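Local coordinates for protein SusD homolog (Bacteroides thetaiotaomicron, PDB 3EHM) that probably binds mucin O-glycans as a SusD-like outer-membrane lipoprotein of a gut symbiont, serving the use of these host sugars, at residues A[118-123]-A[175-180]; A[189-194]-A[251-256]; A[245-250]-A[338-343]; A[258-263]-A[329-334]. All coordinates share one frame; numbering follows the deposited sequence.

Interaction 1: A[118-123]-A[175-180]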
loop_
_atom_site.group_PDB
_atom_site.type_symbol
_atom_site.label_atom_id
_atom_site.label_comp_id
_atom_site.label_asym_id
_atom_site.label_seq_id
_atom_site.Cartn_x
_atom_site.Cartn_y
_atom_site.Cartn_z
ATOM N N GLU A 118 4.209 4.199 30.688
ATOM C CA GLU A 118 2.967 4.668 30.085
ATOM C C GLU A 118 3.277 5.587 28.910
ATOM O O GLU A 118 2.554 5.595 27.914
ATOM C CB GLU A 118 2.101 5.412 31.099
ATOM C CG GLU A 118 1.456 4.517 32.135
ATOM C CD GLU A 118 0.125 5.068 32.608
ATOM O OE1 GLU A 118 0.054 6.273 32.934
ATOM O OE2 GLU A 118 -0.851 4.295 32.657
ATOM N N GLN A 119 4.349 6.365 29.033
ATOM C CA GLN A 119 4.763 7.259 27.955
ATOM C C GLN A 119 5.135 6.408 26.744
ATOM O O GLN A 119 4.843 6.765 25.604
ATOM C CB GLN A 119 5.985 8.078 28.368
ATOM C CG GLN A 119 5.731 9.113 29.443
ATOM C CD GLN A 119 7.012 9.796 29.887
ATOM O OE1 GLN A 119 8.056 9.668 29.241
ATOM N NE2 GLN A 119 6.937 10.536 30.990
ATOM N N ALA A 120 5.790 5.282 27.014
ATOM C CA ALA A 120 6.220 4.350 25.976
ATOM C C ALA A 120 5.011 3.742 25.274
ATOM O O ALA A 120 5.008 3.568 24.053
ATOM C CB ALA A 120 7.078 3.247 26.589
ATOM N N ILE A 121 3.989 3.408 26.056
ATOM C CA ILE A 121 2.772 2.836 25.499
ATOM C C ILE A 121 2.152 3.828 24.525
ATOM O O ILE A 121 1.777 3.461 23.414
ATOM C CB ILE A 121 1.752 2.509 26.608
ATOM C CG1 ILE A 121 2.194 1.245 27.351
ATOM C CG2 ILE A 121 0.362 2.340 26.011
ATOM C CD1 ILE A 121 1.266 0.835 28.474
ATOM N N LEU A 122 2.055 5.087 24.945
ATOM C CA LEU A 122 1.480 6.123 24.099
ATOM C C LEU A 122 2.277 6.300 22.811
ATOM O O LEU A 122 1.695 6.425 21.734
ATOM C CB LEU A 122 1.404 7.460 24.853
ATOM C CG LEU A 122 0.950 8.679 24.034
ATOM C CD1 LEU A 122 -0.414 8.420 23.424
ATOM C CD2 LEU A 122 0.899 9.907 24.924
ATOM N N GLU A 123 3.606 6.305 22.910
ATOM C CA GLU A 123 4.428 6.474 21.715
ATOM C C GLU A 123 4.298 5.284 20.766
ATOM O O GLU A 123 4.352 5.450 19.550
ATOM C CB GLU A 123 5.898 6.703 22.085
ATOM C CG GLU A 123 6.172 8.046 22.774
ATOM C CD GLU A 123 5.481 9.225 22.094
ATOM O OE1 GLU A 123 5.456 9.286 20.844
ATOM O OE2 GLU A 123 4.965 10.103 22.818
ATOM N N VAL A 175 10.703 7.888 18.589
ATOM C CA VAL A 175 11.995 7.213 18.585
ATOM C C VAL A 175 12.881 7.686 19.740
ATOM O O VAL A 175 13.480 6.879 20.450
ATOM C CB VAL A 175 12.723 7.451 17.245
ATOM C CG1 VAL A 175 14.151 6.922 17.313
ATOM C CG2 VAL A 175 11.954 6.762 16.117
ATOM N N GLU A 176 12.958 8.996 19.929
ATOM C CA GLU A 176 13.767 9.548 21.004
ATOM C C GLU A 176 13.388 8.957 22.360
ATOM O O GLU A 176 14.252 8.613 23.167
ATOM C CB GLU A 176 13.616 11.071 21.063
ATOM C CG GLU A 176 13.764 11.617 22.477
ATOM C CD GLU A 176 14.407 12.986 22.527
ATOM O OE1 GLU A 176 15.031 13.392 21.521
ATOM O OE2 GLU A 176 14.304 13.650 23.586
ATOM N N LEU A 177 12.091 8.840 22.611
ATOM C CA LEU A 177 11.632 8.307 23.883
ATOM C C LEU A 177 11.822 6.804 23.993
ATOM O O LEU A 177 12.348 6.316 24.990
ATOM C CB LEU A 177 10.162 8.665 24.105
ATOM C CG LEU A 177 9.580 8.246 25.460
ATOM C CD1 LEU A 177 8.573 9.282 25.928
ATOM C CD2 LEU A 177 8.941 6.877 25.354
ATOM N N LEU A 178 11.401 6.073 22.965
ATOM C CA LEU A 178 11.506 4.620 22.971
ATOM C C LEU A 178 12.946 4.122 22.995
ATOM O O LEU A 178 13.218 3.005 23.442
ATOM C CB LEU A 178 10.754 4.042 21.767
ATOM C CG LEU A 178 9.245 4.331 21.796
ATOM C CD1 LEU A 178 8.582 3.813 20.539
ATOM C CD2 LEU A 178 8.630 3.679 23.029
ATOM N N ASN A 179 13.873 4.949 22.525
ATOM C CA ASN A 179 15.281 4.568 22.522
ATOM C C ASN A 179 15.855 4.517 23.939
ATOM O O ASN A 179 16.965 4.030 24.147
ATOM C CB ASN A 179 16.090 5.541 21.660
ATOM C CG ASN A 179 16.276 5.042 20.237
ATOM O OD1 ASN A 179 16.634 5.803 19.340
ATOM N ND2 ASN A 179 16.047 3.752 20.028
ATOM N N THR A 180 15.095 5.007 24.913
ATOM C CA THR A 180 15.554 4.992 26.299
ATOM C C THR A 180 14.900 3.855 27.076
ATOM O O THR A 180 15.203 3.638 28.252
ATOM C CB THR A 180 15.235 6.318 27.021
ATOM O OG1 THR A 180 13.816 6.476 27.139
ATOM C CG2 THR A 180 15.812 7.496 26.244
#
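Leu177 contributes the largest buried surface where the N-terminal part of helix 116-140 meets the last turn of helix 160-178, and its two methyls divide the work. With CG anti to the backbone N (chi1 -176°), the isobutyl group reaches across the gap. Its CD2 then lies 3.8 Å from Ala120 CA, over a place where the small alanine leaves the helix backbone within touch. CD1 turns to Gln119, whose extended chain crosses the leucine at about a right angle and brings OE1 to 3.4 Å from Leu177 CD1. Leu178 enters from the neighbouring position: its CD2 rests 3.9 Å from Ala120 CB, while its CG meets Glu123 CB at 4.1 Å. Glu123 uses only its aliphatic stem here, with CG 4.0 Å from Leu177 CD2. A bend at chi2 (-45°) carries the carboxylate off, and OE1 is held by Ser174 and Asn126. Leu177 O takes both N and OG1 of Thr180, OG1 at 2.6 Å and in the carbonyl plane. Adjacent leucines set against one alanine and the aliphatic stems of Gln119 and Glu123 illustrate the close helix-to-helix packing of the alpha-helical, TPR-containing scaffold of SusD-like proteins.

Interaction 2: A[189-194]-A[251-256]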
loop_
_atom_site.group_PDB
_atom_site.type_symbol
_atom_site.label_atom_id
_atom_site.label_comp_id
_atom_site.label_asym_id
_atom_site.label_seq_id
_atom_site.Cartn_x
_atom_site.Cartn_y
_atom_site.Cartn_z
ATOM N N TYR A 189 -0.255 -7.760 24.594
ATOM C CA TYR A 189 -1.173 -7.161 23.630
ATOM C C TYR A 189 -0.505 -6.699 22.340
ATOM O O TYR A 189 -1.161 -6.114 21.476
ATOM C CB TYR A 189 -1.888 -5.976 24.276
ATOM C CG TYR A 189 -2.525 -6.312 25.602
ATOM C CD1 TYR A 189 -1.938 -5.910 26.802
ATOM C CD2 TYR A 189 -3.714 -7.035 25.661
ATOM C CE1 TYR A 189 -2.521 -6.218 28.024
ATOM C CE2 TYR A 189 -4.305 -7.350 26.883
ATOM C CZ TYR A 189 -3.703 -6.937 28.058
ATOM O OH TYR A 189 -4.288 -7.234 29.268
ATOM N N ASP A 190 0.795 -6.959 22.216
ATOM C CA ASP A 190 1.562 -6.558 21.038
ATOM C C ASP A 190 1.531 -7.654 19.984
ATOM O O ASP A 190 2.313 -8.604 20.040
ATOM C CB ASP A 190 3.013 -6.275 21.431
ATOM C CG ASP A 190 3.847 -5.761 20.269
ATOM O OD1 ASP A 190 3.363 -5.800 19.117
ATOM O OD2 ASP A 190 4.991 -5.325 20.512
ATOM N N LEU A 191 0.639 -7.511 19.011
ATOM C CA LEU A 191 0.501 -8.509 17.958
ATOM C C LEU A 191 1.588 -8.405 16.895
ATOM O O LEU A 191 1.685 -9.266 16.023
ATOM C CB LEU A 191 -0.872 -8.372 17.289
ATOM C CG LEU A 191 -2.082 -8.292 18.224
ATOM C CD1 LEU A 191 -3.364 -8.140 17.406
ATOM C CD2 LEU A 191 -2.145 -9.554 19.081
ATOM N N ILE A 192 2.407 -7.359 16.960
ATOM C CA ILE A 192 3.453 -7.172 15.960
ATOM C C ILE A 192 4.847 -7.618 16.400
ATOM O O ILE A 192 5.492 -8.417 15.716
ATOM C CB ILE A 192 3.571 -5.690 15.532
ATOM C CG1 ILE A 192 2.186 -5.104 15.238
ATOM C CG2 ILE A 192 4.487 -5.578 14.306
ATOM C CD1 ILE A 192 1.450 -5.781 14.105
ATOM N N TYR A 193 5.306 -7.108 17.539
ATOM C CA TYR A 193 6.651 -7.419 18.019
ATOM C C TYR A 193 6.795 -8.064 19.397
ATOM O O TYR A 193 7.888 -8.083 19.953
ATOM C CB TYR A 193 7.497 -6.147 17.986
ATOM C CG TYR A 193 7.752 -5.599 16.596
ATOM C CD1 TYR A 193 7.480 -4.263 16.293
ATOM C CD2 TYR A 193 8.322 -6.395 15.604
ATOM C CE1 TYR A 193 7.776 -3.731 15.036
ATOM C CE2 TYR A 193 8.625 -5.874 14.341
ATOM C CZ TYR A 193 8.351 -4.543 14.068
ATOM O OH TYR A 193 8.675 -4.013 12.840
ATOM N N ASN A 194 5.709 -8.582 19.958
ATOM C CA ASN A 194 5.778 -9.230 21.267
ATOM C C ASN A 194 6.449 -8.362 22.339
ATOM O O ASN A 194 7.213 -8.863 23.162
ATOM C CB ASN A 194 6.537 -10.556 21.146
ATOM C CG ASN A 194 6.325 -11.468 22.347
ATOM O OD1 ASN A 194 7.198 -12.265 22.697
ATOM N ND2 ASN A 194 5.161 -11.370 22.968
ATOM N N SER A 251 -2.787 -15.376 16.192
ATOM C CA SER A 251 -1.940 -15.833 17.290
ATOM C C SER A 251 -2.835 -16.142 18.483
ATOM O O SER A 251 -4.050 -15.949 18.416
ATOM C CB SER A 251 -0.940 -14.745 17.685
ATOM O OG SER A 251 -1.606 -13.645 18.282
ATOM N N ASP A 252 -2.236 -16.605 19.577
ATOM C CA ASP A 252 -2.997 -16.931 20.782
ATOM C C ASP A 252 -3.491 -15.651 21.452
ATOM O O ASP A 252 -4.528 -15.649 22.125
ATOM C CB ASP A 252 -2.131 -17.746 21.762
ATOM C CG ASP A 252 -1.106 -16.892 22.508
ATOM O OD1 ASP A 252 -0.430 -16.067 21.858
ATOM O OD2 ASP A 252 -0.969 -17.056 23.746
ATOM N N LYS A 253 -2.748 -14.563 21.263
ATOM C CA LYS A 253 -3.104 -13.269 21.839
ATOM C C LYS A 253 -4.387 -12.742 21.216
ATOM O O LYS A 253 -5.179 -12.054 21.869
ATOM C CB LYS A 253 -1.997 -12.247 21.585
ATOM C CG LYS A 253 -0.644 -12.612 22.154
ATOM C CD LYS A 253 0.377 -11.558 21.763
ATOM C CE LYS A 253 1.772 -11.943 22.215
ATOM N NZ LYS A 253 2.764 -10.935 21.779
HETATM N N MSE A 254 -4.577 -13.055 19.940
HETATM C CA MSE A 254 -5.759 -12.605 19.219
HETATM C C MSE A 254 -5.945 -13.417 17.948
HETATM O O MSE A 254 -5.280 -13.170 16.944
HETATM C CB MSE A 254 -5.623 -11.118 18.871
HETATM C CG MSE A 254 -6.764 -10.539 18.033
HETATM SE SE MSE A 254 -8.513 -10.634 18.876
HETATM C CE MSE A 254 -8.162 -9.492 20.394
ATOM N N PRO A 255 -6.832 -14.422 17.981
ATOM C CA PRO A 255 -7.040 -15.218 16.769
ATOM C C PRO A 255 -7.568 -14.306 15.665
ATOM O O PRO A 255 -8.386 -13.421 15.924
ATOM C CB PRO A 255 -8.071 -16.249 17.210
ATOM C CG PRO A 255 -7.727 -16.453 18.666
ATOM C CD PRO A 255 -7.516 -15.031 19.135
ATOM N N LEU A 256 -7.096 -14.515 14.442
ATOM C CA LEU A 256 -7.532 -13.702 13.313
ATOM C C LEU A 256 -7.789 -14.531 12.064
ATOM O O LEU A 256 -7.213 -15.600 11.879
ATOM C CB LEU A 256 -6.479 -12.639 12.982
ATOM C CG LEU A 256 -6.140 -11.584 14.038
ATOM C CD1 LEU A 256 -4.957 -10.761 13.556
ATOM C CD2 LEU A 256 -7.345 -10.694 14.296
#
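Two irregular loops meet at the protein surface, and Leu191 and Lys253 account for most of what they bury. The tight part is apolar. Leu191 sets CD2 against two beta carbons, 3.7 Å from Lys253 CB and 3.8 Å from Met254 CB. The leucine and the lysine stem slide past each other in opposite directions. Met254, a selenomethionine, touches with its base alone; the bend at chi2 (61°) leads the selenium away, and its side chain packs on Met30 of helix 23-36. The leucine loop owes its shape to an Asx motif, with an Asx turn to Ile192 N within it: Asp190 OD1 accepts from the backbone N of Ile192 and of Tyr193, each at 2.8 Å and from above the carboxylate plane. The other oxygen, OD2, is engaged by Trp200 and Gly195. On the loose side the exposed Asn194 lies across the end of Lys253, whose chain is extended beyond CG. Lys253 NZ bonds to Asp190 O at 2.9 Å, standing 39° out of the carbonyl plane, and gives a second bond to Ala187 O. The Asp190 carboxylate does not touch this ammonium, with OD1 5.8 Å from Lys253 NZ, but may add a modest electrostatic pull.

Interaction 3: A[245-250]-A[338-343]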
loop_
_atom_site.group_PDB
_atom_site.type_symbol
_atom_site.label_atom_id
_atom_site.label_comp_id
_atom_site.label_asym_id
_atom_site.label_seq_id
_atom_site.Cartn_x
_atom_site.Cartn_y
_atom_site.Cartn_z
ATOM N N GLU A 245 10.614 -7.532 10.396
ATOM C CA GLU A 245 9.469 -7.080 9.612
ATOM C C GLU A 245 8.237 -6.907 10.489
ATOM O O GLU A 245 8.065 -7.615 11.482
ATOM C CB GLU A 245 9.160 -8.073 8.485
ATOM C CG GLU A 245 8.517 -9.372 8.947
ATOM C CD GLU A 245 8.343 -10.379 7.819
ATOM O OE1 GLU A 245 8.627 -10.036 6.652
ATOM O OE2 GLU A 245 7.918 -11.518 8.105
ATOM N N ALA A 246 7.382 -5.963 10.114
ATOM C CA ALA A 246 6.161 -5.707 10.865
ATOM C C ALA A 246 4.979 -6.338 10.138
ATOM O O ALA A 246 4.609 -5.909 9.045
ATOM C CB ALA A 246 5.940 -4.208 11.017
ATOM N N LYS A 247 4.399 -7.371 10.740
ATOM C CA LYS A 247 3.249 -8.035 10.145
ATOM C C LYS A 247 2.291 -8.483 11.236
ATOM O O LYS A 247 2.674 -8.623 12.398
ATOM C CB LYS A 247 3.684 -9.247 9.311
ATOM C CG LYS A 247 4.367 -10.355 10.097
ATOM C CD LYS A 247 4.647 -11.559 9.201
ATOM C CE LYS A 247 5.350 -12.678 9.960
ATOM N NZ LYS A 247 6.723 -12.282 10.387
ATOM N N ILE A 248 1.038 -8.694 10.859
ATOM C CA ILE A 248 0.035 -9.136 11.811
ATOM C C ILE A 248 -0.617 -10.408 11.279
ATOM O O ILE A 248 -0.915 -10.519 10.090
ATOM C CB ILE A 248 -1.029 -8.033 12.046
ATOM C CG1 ILE A 248 -1.979 -8.451 13.169
ATOM C CG2 ILE A 248 -1.795 -7.754 10.760
ATOM C CD1 ILE A 248 -2.942 -7.355 13.593
ATOM N N LYS A 249 -0.802 -11.384 12.158
ATOM C CA LYS A 249 -1.423 -12.643 11.772
ATOM C C LYS A 249 -2.012 -13.293 13.011
ATOM O O LYS A 249 -1.721 -12.876 14.133
ATOM C CB LYS A 249 -0.394 -13.582 11.136
ATOM C CG LYS A 249 0.731 -14.001 12.072
ATOM C CD LYS A 249 1.664 -14.988 11.383
ATOM C CE LYS A 249 2.789 -15.422 12.307
ATOM N NZ LYS A 249 3.724 -16.372 11.634
ATOM N N SER A 250 -2.836 -14.313 12.804
ATOM C CA SER A 250 -3.480 -15.006 13.907
ATOM C C SER A 250 -2.466 -15.536 14.911
ATOM O O SER A 250 -1.423 -16.068 14.532
ATOM C CB SER A 250 -4.334 -16.155 13.374
ATOM O OG SER A 250 -5.157 -16.678 14.397
ATOM N N PRO A 338 -0.645 -13.729 7.096
ATOM C CA PRO A 338 -0.535 -12.392 7.674
ATOM C C PRO A 338 -0.804 -11.276 6.674
ATOM O O PRO A 338 -1.005 -11.519 5.484
ATOM C CB PRO A 338 0.905 -12.362 8.158
ATOM C CG PRO A 338 1.612 -13.100 7.063
ATOM C CD PRO A 338 0.685 -14.273 6.761
ATOM N N LEU A 339 -0.835 -10.053 7.189
ATOM C CA LEU A 339 -0.988 -8.855 6.377
ATOM C C LEU A 339 0.282 -8.110 6.761
ATOM O O LEU A 339 0.655 -8.088 7.934
ATOM C CB LEU A 339 -2.234 -8.060 6.771
ATOM C CG LEU A 339 -3.555 -8.676 6.299
ATOM C CD1 LEU A 339 -4.701 -7.714 6.578
ATOM C CD2 LEU A 339 -3.478 -8.971 4.809
ATOM N N TYR A 340 0.951 -7.515 5.783
ATOM C CA TYR A 340 2.212 -6.835 6.041
ATOM C C TYR A 340 2.148 -5.314 6.099
ATOM O O TYR A 340 1.577 -4.676 5.217
ATOM C CB TYR A 340 3.223 -7.250 4.975
ATOM C CG TYR A 340 3.414 -8.742 4.868
ATOM C CD1 TYR A 340 4.300 -9.413 5.709
ATOM C CD2 TYR A 340 2.711 -9.485 3.921
ATOM C CE1 TYR A 340 4.487 -10.786 5.605
ATOM C CE2 TYR A 340 2.887 -10.859 3.809
ATOM C CZ TYR A 340 3.778 -11.501 4.651
ATOM O OH TYR A 340 3.975 -12.855 4.524
ATOM N N TRP A 341 2.754 -4.751 7.142
ATOM C CA TRP A 341 2.813 -3.304 7.342
ATOM C C TRP A 341 4.103 -2.756 6.731
ATOM O O TRP A 341 4.098 -1.728 6.044
ATOM C CB TRP A 341 2.822 -2.963 8.833
ATOM C CG TRP A 341 1.532 -3.168 9.568
ATOM C CD1 TRP A 341 0.384 -3.737 9.094
ATOM C CD2 TRP A 341 1.282 -2.835 10.937
ATOM N NE1 TRP A 341 -0.567 -3.782 10.090
ATOM C CE2 TRP A 341 -0.040 -3.235 11.230
ATOM C CE3 TRP A 341 2.050 -2.240 11.946
ATOM C CZ2 TRP A 341 -0.612 -3.058 12.493
ATOM C CZ3 TRP A 341 1.483 -2.063 13.200
ATOM C CH2 TRP A 341 0.164 -2.472 13.463
ATOM N N PHE A 342 5.211 -3.440 6.999
ATOM C CA PHE A 342 6.506 -3.006 6.482
ATOM C C PHE A 342 7.481 -4.180 6.468
ATOM O O PHE A 342 7.647 -4.863 7.475
ATOM C CB PHE A 342 7.060 -1.874 7.356
ATOM C CG PHE A 342 8.035 -0.972 6.641
ATOM C CD1 PHE A 342 9.253 -1.462 6.180
ATOM C CD2 PHE A 342 7.724 0.365 6.415
ATOM C CE1 PHE A 342 10.148 -0.629 5.500
ATOM C CE2 PHE A 342 8.611 1.206 5.737
ATOM C CZ PHE A 342 9.825 0.704 5.279
ATOM N N ARG A 343 8.129 -4.406 5.329
ATOM C CA ARG A 343 9.070 -5.513 5.210
ATOM C C ARG A 343 10.481 -5.048 4.899
ATOM O O ARG A 343 10.686 -3.963 4.356
ATOM C CB ARG A 343 8.604 -6.490 4.131
ATOM C CG ARG A 343 7.124 -6.825 4.226
ATOM C CD ARG A 343 6.773 -8.056 3.413
ATOM N NE ARG A 343 7.288 -9.278 4.027
ATOM C CZ ARG A 343 7.046 -10.501 3.568
ATOM N NH1 ARG A 343 6.294 -10.664 2.486
ATOM N NH2 ARG A 343 7.545 -11.558 4.192
#
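Ala246, Ile248, Leu339 and Phe342 form the apolar side of a two-stranded antiparallel ribbon that a classic beta bulge interrupts. Ile248 CG2 lies 4.0 Å from Leu339 CB, the two side chains side by side. Ala246 and Phe342 rest on Leu203 of helix 197-215. At the corner, Trp341 packs on Val128 and Ile131 of helix 116-140, its CB 4.0 Å from Ala246 CB. At the bulge Trp341 and Phe342 both face Ala246, whose carbonyl O accepts from their two backbone nitrogens, that of Trp341 at 2.9 Å. Beyond it the ladder resumes with Ile248 and Leu339 as a hydrogen-bonded pair, the bond from Ile248 N to Leu339 O nearly straight (168°). Across the other face the Lys247 stem runs alongside Tyr340, its CB 3.7 Å from the ring's CD1. Near the strand ends Lys249 CB presses tightly on Pro338 CB at 3.5 Å. The polar edge is a salt-bridge network, with Glu245 and Arg343 themselves buried. The Arg343 guanidinium has Tyr340 CE1 over its centre on one face and grips Glu245 at its edge, side-on. Both NE and NH2 converge on OE1, NE at 3.0 Å, while OE2 offers its anti lone pair to Lys247 NZ at 2.7 Å.

Interaction 4: A[258-263]-A[329-334]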
loop_
_atom_site.group_PDB
_atom_site.type_symbol
_atom_site.label_atom_id
_atom_site.label_comp_id
_atom_site.label_asym_id
_atom_site.label_seq_id
_atom_site.Cartn_x
_atom_site.Cartn_y
_atom_site.Cartn_z
ATOM N N ASN A 258 -7.515 -14.139 8.075
ATOM C CA ASN A 258 -6.998 -13.244 7.049
ATOM C C ASN A 258 -8.193 -12.665 6.295
ATOM O O ASN A 258 -9.053 -13.402 5.812
ATOM C CB ASN A 258 -6.067 -13.980 6.091
ATOM C CG ASN A 258 -5.416 -13.042 5.102
ATOM O OD1 ASN A 258 -6.056 -12.571 4.164
ATOM N ND2 ASN A 258 -4.142 -12.741 5.321
ATOM N N SER A 259 -8.234 -11.343 6.206
ATOM C CA SER A 259 -9.338 -10.638 5.572
ATOM C C SER A 259 -9.427 -10.661 4.052
ATOM O O SER A 259 -10.353 -10.084 3.483
ATOM C CB SER A 259 -9.365 -9.196 6.083
ATOM O OG SER A 259 -8.045 -8.704 6.250
HETATM N N MSE A 260 -8.480 -11.311 3.386
HETATM C CA MSE A 260 -8.540 -11.414 1.930
HETATM C C MSE A 260 -9.429 -12.595 1.541
HETATM O O MSE A 260 -9.902 -12.687 0.410
HETATM C CB MSE A 260 -7.149 -11.656 1.334
HETATM C CG MSE A 260 -6.172 -10.521 1.471
HETATM SE SE MSE A 260 -4.496 -11.031 0.612
HETATM C CE MSE A 260 -5.135 -11.049 -1.215
ATOM N N LEU A 261 -9.660 -13.503 2.481
ATOM C CA LEU A 261 -10.464 -14.685 2.191
ATOM C C LEU A 261 -11.896 -14.415 1.735
ATOM O O LEU A 261 -12.370 -15.031 0.779
ATOM C CB LEU A 261 -10.467 -15.624 3.400
ATOM C CG LEU A 261 -9.106 -16.275 3.666
ATOM C CD1 LEU A 261 -9.189 -17.173 4.896
ATOM C CD2 LEU A 261 -8.693 -17.088 2.446
ATOM N N ALA A 262 -12.587 -13.504 2.408
ATOM C CA ALA A 262 -13.965 -13.194 2.031
ATOM C C ALA A 262 -14.088 -12.857 0.541
ATOM O O ALA A 262 -14.896 -13.452 -0.171
ATOM C CB ALA A 262 -14.492 -12.038 2.873
ATOM N N SER A 263 -13.283 -11.914 0.062
ATOM C CA SER A 263 -13.361 -11.527 -1.342
ATOM C C SER A 263 -12.791 -12.562 -2.314
ATOM O O SER A 263 -13.294 -12.715 -3.428
ATOM C CB SER A 263 -12.669 -10.180 -1.562
ATOM O OG SER A 263 -12.895 -9.728 -2.886
ATOM N N SER A 329 -6.766 -17.074 -12.049
ATOM C CA SER A 329 -5.786 -17.265 -10.983
ATOM C C SER A 329 -6.234 -16.483 -9.748
ATOM O O SER A 329 -6.778 -15.384 -9.864
ATOM C CB SER A 329 -4.405 -16.782 -11.437
ATOM O OG SER A 329 -3.890 -17.622 -12.455
ATOM N N ARG A 330 -6.008 -17.057 -8.572
ATOM C CA ARG A 330 -6.398 -16.423 -7.317
ATOM C C ARG A 330 -5.195 -16.185 -6.425
ATOM O O ARG A 330 -4.206 -16.903 -6.505
ATOM C CB ARG A 330 -7.355 -17.318 -6.528
ATOM C CG ARG A 330 -8.520 -17.867 -7.305
ATOM C CD ARG A 330 -9.410 -18.692 -6.388
ATOM N NE ARG A 330 -10.502 -19.319 -7.126
ATOM C CZ ARG A 330 -11.556 -19.893 -6.558
ATOM N NH1 ARG A 330 -11.664 -19.916 -5.237
ATOM N NH2 ARG A 330 -12.498 -20.443 -7.313
ATOM N N PRO A 331 -5.270 -15.168 -5.556
ATOM C CA PRO A 331 -4.142 -14.911 -4.661
ATOM C C PRO A 331 -4.058 -16.112 -3.720
ATOM O O PRO A 331 -5.091 -16.624 -3.276
ATOM C CB PRO A 331 -4.574 -13.648 -3.915
ATOM C CG PRO A 331 -5.452 -12.950 -4.904
ATOM C CD PRO A 331 -6.266 -14.087 -5.471
ATOM N N LYS A 332 -2.849 -16.588 -3.442
ATOM C CA LYS A 332 -2.692 -17.701 -2.517
ATOM C C LYS A 332 -2.775 -17.121 -1.115
ATOM O O LYS A 332 -2.070 -16.161 -0.788
ATOM C CB LYS A 332 -1.340 -18.390 -2.704
ATOM C CG LYS A 332 -1.291 -19.348 -3.873
ATOM C CD LYS A 332 -0.003 -20.166 -3.863
ATOM C CE LYS A 332 -0.022 -21.220 -4.962
ATOM N NZ LYS A 332 1.264 -21.960 -5.041
ATOM N N VAL A 333 -3.649 -17.686 -0.294
ATOM C CA VAL A 333 -3.814 -17.203 1.066
ATOM C C VAL A 333 -4.686 -18.161 1.867
ATOM O O VAL A 333 -5.536 -18.856 1.311
ATOM C CB VAL A 333 -4.471 -15.790 1.077
ATOM C CG1 VAL A 333 -5.850 -15.841 0.410
ATOM C CG2 VAL A 333 -4.602 -15.279 2.503
ATOM N N ASP A 334 -4.443 -18.231 3.169
ATOM C CA ASP A 334 -5.262 -19.071 4.035
ATOM C C ASP A 334 -5.610 -18.268 5.285
ATOM O O ASP A 334 -5.129 -17.147 5.460
ATOM C CB ASP A 334 -4.547 -20.383 4.382
ATOM C CG ASP A 334 -3.184 -20.169 4.976
ATOM O OD1 ASP A 334 -3.089 -19.505 6.029
ATOM O OD2 ASP A 334 -2.200 -20.677 4.391
#
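Val333 packs obliquely against a type I beta turn, Asn258 to Leu261, that leads into helix 261-266 and is capped by the Asn258 side chain. Its two methyls serve different partners. CG2, anti to the backbone N, lies 3.5 Å from Asn258 CG, the amide and the valine crossing obliquely. CG1, in the crowded position between N and the carbonyl carbon (chi1 60°), reaches the other end of the turn and comes 3.7 Å from Leu261 CD2. The two branches of that leucine divide between two neighbouring residues of the 329-334 loop: CD2 takes the valine, while CD1 lies against the backbone of the next residue, 3.8 Å from Asp334 C. Met260, a selenomethionine, crosses Pro331 obliquely farther along. Its chain is straight at chi2 and bends at chi3 (68°), which sets CE 3.8 Å from Pro331 CB. Phe67 touches both of these residues, and Leu52 of helix 47-57 also packs on Met260, so the contact joins the helix start to a long loop and to the short sheet of strands 67-69 and 270-272. Asn258 is fixed at both amide atoms. Its ND2 bonds to Ser337 O. Chi1 sets CG anti to the backbone N, and the turn at chi2 (-74°) directs OD1 to Met260 N, which it accepts in the carbonyl plane at 2.8 Å.

Read from the N terminus, interaction 1 comes first and closes a mainly helical loop, bringing the end of helix 160-178 back to helix 116-140. The chain then enters the loop at 189-194, where interaction 2 opens; before its partner 251-256 arrives, strand 246-248 has opened interaction 3, so these two cross. They also touch: Ser250 OG is close to Leu256 N, and Tyr193 packs on Ala246. Interaction 4 opens just after 251-256, at the start of helix 261-266, and closes at 329-334, nested within the loop that interaction 3 completes through strand 339-342. Leu339 meets Asn258 and Ser259, joining the two. Interaction 1 touches none of the others.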